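Local coordinates for enone reductase CLA-ER (Lactobacillus plantarum, PDB 4QLY), which catalyses, as an FMN-dependent enone reductase of the nitroreductase family, a key step in the gut-bacterial saturation of polyunsaturated fatty acids, at the interface of chains A and B. Residues are numbered along the deposited sequence; one frame, centred on the assembly and turned at random. Chains: chain A/B, Enone reductase CLA-ER.

The interface of chains A and B. Residues chain A 208-209, 211, 214; chain B 43, 55-56, 58.
B:Gln56 pushes its side chain against A:Arg208 and A:Tyr209, in the C-terminal arm that chain A lays across chain B. With CG anti to its own carbonyl carbon (chi1 -58°) and the chain extended beyond it, the amide reaches the backbone of the arm. There OE1 of B:Gln56 accepts the backbone N-H of A:Tyr209, 2.8 Å from N, in the carbonyl plane on a lone pair. A glutamine suits this place because it is long enough to read a partner's main chain while its flat amide packs on the arginine's aliphatic stretch: CD of B:Gln56 lies 3.5 Å from CD of A:Arg208, a residue that also binds FMN, so dimer contact and cofactor site adjoin. A tyrosine serves at 209 by offering the same amide a flat ring, the two planes 37° apart and CD2 foremost, and a phenol OH that reaches through a water to the backbone O of B:Leu55.

The second cluster joins B:Trp58, at the start of strand 58-63, to A:Gln214 at the end of the 3-10 helix 211-214. Their planes are 57° apart, and NE1 of B:Trp58 gives a weak hydrogen bond to OE1 of A:Gln214. Able to donate as well as accept, A:Gln214 gives another weak one from NE2, 2.9 Å long, to the backbone O of B:Gln56. One water ties both clusters together: it lies in the indole plane beyond NE1, where tryptophan combines a broad face with an N-H donor, and is also bound by OE1 of A:Gln214. Cut back to an alanine, B:Gln56 would lose the acceptor of the A:Tyr209 N-H, and this water would probably be less firmly placed. Nitroreductases typically work as such intertwined two-fold dimers. From B:Gln56, the amide OE1 stands 2.6 Å from the shared water.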
loop_
_atom_site.group_PDB
_atom_site.type_symbol
_atom_site.label_atom_id
_atom_site.label_comp_id
_atom_site.label_asym_id
_atom_site.label_seq_id
_atom_site.Cartn_x
_atom_site.Cartn_y
_atom_site.Cartn_z
ATOM N N ARG A 208 -11.410 -7.194 -12.442
ATOM C CA ARG A 208 -11.757 -6.488 -11.223
ATOM C C ARG A 208 -13.269 -6.328 -11.166
ATOM O O ARG A 208 -13.926 -6.278 -12.218
ATOM C CB ARG A 208 -11.082 -5.120 -11.169
ATOM C CG ARG A 208 -9.555 -5.145 -11.183
ATOM C CD ARG A 208 -8.979 -5.684 -9.894
ATOM N NE ARG A 208 -7.518 -5.619 -9.939
ATOM C CZ ARG A 208 -6.742 -6.551 -10.486
ATOM N NH1 ARG A 208 -7.272 -7.654 -11.016
ATOM N NH2 ARG A 208 -5.431 -6.382 -10.497
ATOM N N TYR A 209 -13.816 -6.252 -9.953
ATOM C CA TYR A 209 -15.196 -5.796 -9.777
ATOM C C TYR A 209 -15.420 -4.468 -10.465
ATOM O O TYR A 209 -14.506 -3.651 -10.581
ATOM C CB TYR A 209 -15.553 -5.606 -8.313
ATOM C CG TYR A 209 -15.543 -6.831 -7.461
ATOM C CD1 TYR A 209 -16.526 -7.806 -7.594
ATOM C CD2 TYR A 209 -14.579 -6.996 -6.479
ATOM C CE1 TYR A 209 -16.523 -8.925 -6.786
ATOM C CE2 TYR A 209 -14.570 -8.103 -5.672
ATOM C CZ TYR A 209 -15.537 -9.065 -5.830
ATOM O OH TYR A 209 -15.518 -10.165 -5.011
ATOM N N ALA A 211 -16.169 -1.012 -10.004
ATOM C CA ALA A 211 -15.840 -0.210 -8.826
ATOM C C ALA A 211 -17.086 0.444 -8.206
ATOM O O ALA A 211 -17.100 0.785 -7.019
ATOM C CB ALA A 211 -14.807 0.849 -9.184
ATOM N N GLN A 214 -18.294 -1.038 -5.101
ATOM C CA GLN A 214 -17.461 -0.847 -3.918
ATOM C C GLN A 214 -17.408 0.608 -3.434
ATOM O O GLN A 214 -16.671 0.930 -2.504
ATOM C CB GLN A 214 -16.045 -1.346 -4.211
ATOM C CG GLN A 214 -16.003 -2.824 -4.526
ATOM C CD GLN A 214 -14.612 -3.303 -4.859
ATOM O OE1 GLN A 214 -13.985 -2.824 -5.810
ATOM N NE2 GLN A 214 -14.120 -4.256 -4.079
ATOM N N ILE B 43 -11.100 6.160 -9.104
ATOM C CA ILE B 43 -11.198 5.023 -8.198
ATOM C C ILE B 43 -11.017 3.710 -8.981
ATOM O O ILE B 43 -10.241 2.831 -8.569
ATOM C CB ILE B 43 -12.543 5.045 -7.428
ATOM C CG1 ILE B 43 -12.532 6.184 -6.382
ATOM C CG2 ILE B 43 -12.822 3.697 -6.755
ATOM C CD1 ILE B 43 -13.940 6.528 -5.778
ATOM N N LEU B 55 -8.993 -10.569 -4.081
ATOM C CA LEU B 55 -10.214 -10.294 -3.331
ATOM C C LEU B 55 -10.598 -8.816 -3.366
ATOM O O LEU B 55 -11.746 -8.473 -3.088
ATOM C CB LEU B 55 -10.077 -10.760 -1.883
ATOM C CG LEU B 55 -9.958 -12.276 -1.712
ATOM C CD1 LEU B 55 -10.154 -12.646 -0.255
ATOM C CD2 LEU B 55 -10.949 -12.999 -2.616
ATOM N N GLN B 56 -9.645 -7.944 -3.693
ATOM C CA GLN B 56 -9.954 -6.523 -3.857
ATOM C C GLN B 56 -10.715 -5.978 -2.649
ATOM O O GLN B 56 -11.740 -5.336 -2.808
ATOM C CB GLN B 56 -10.801 -6.318 -5.126
ATOM C CG GLN B 56 -10.153 -6.816 -6.406
ATOM C CD GLN B 56 -11.162 -7.025 -7.527
ATOM O OE1 GLN B 56 -11.778 -6.081 -8.015
ATOM N NE2 GLN B 56 -11.322 -8.273 -7.945
ATOM N N TRP B 58 -10.998 -3.616 -0.781
ATOM C CA TRP B 58 -11.139 -2.187 -0.478
ATOM C C TRP B 58 -12.599 -1.751 -0.597
ATOM O O TRP B 58 -13.354 -2.335 -1.374
ATOM C CB TRP B 58 -10.264 -1.356 -1.419
ATOM C CG TRP B 58 -10.209 -1.916 -2.835
ATOM C CD1 TRP B 58 -11.206 -1.913 -3.773
ATOM C CD2 TRP B 58 -9.091 -2.563 -3.448
ATOM N NE1 TRP B 58 -10.773 -2.499 -4.933
ATOM C CE2 TRP B 58 -9.473 -2.912 -4.758
ATOM C CE3 TRP B 58 -7.792 -2.870 -3.014
ATOM C CZ2 TRP B 58 -8.610 -3.564 -5.642
ATOM C CZ3 TRP B 58 -6.931 -3.516 -3.891
ATOM C CH2 TRP B 58 -7.341 -3.851 -5.190
HETATM O O HOH W 1 -12.036 -3.563 -7.495
HETATM O O HOH W 2 -13.990 -9.877 -2.727
#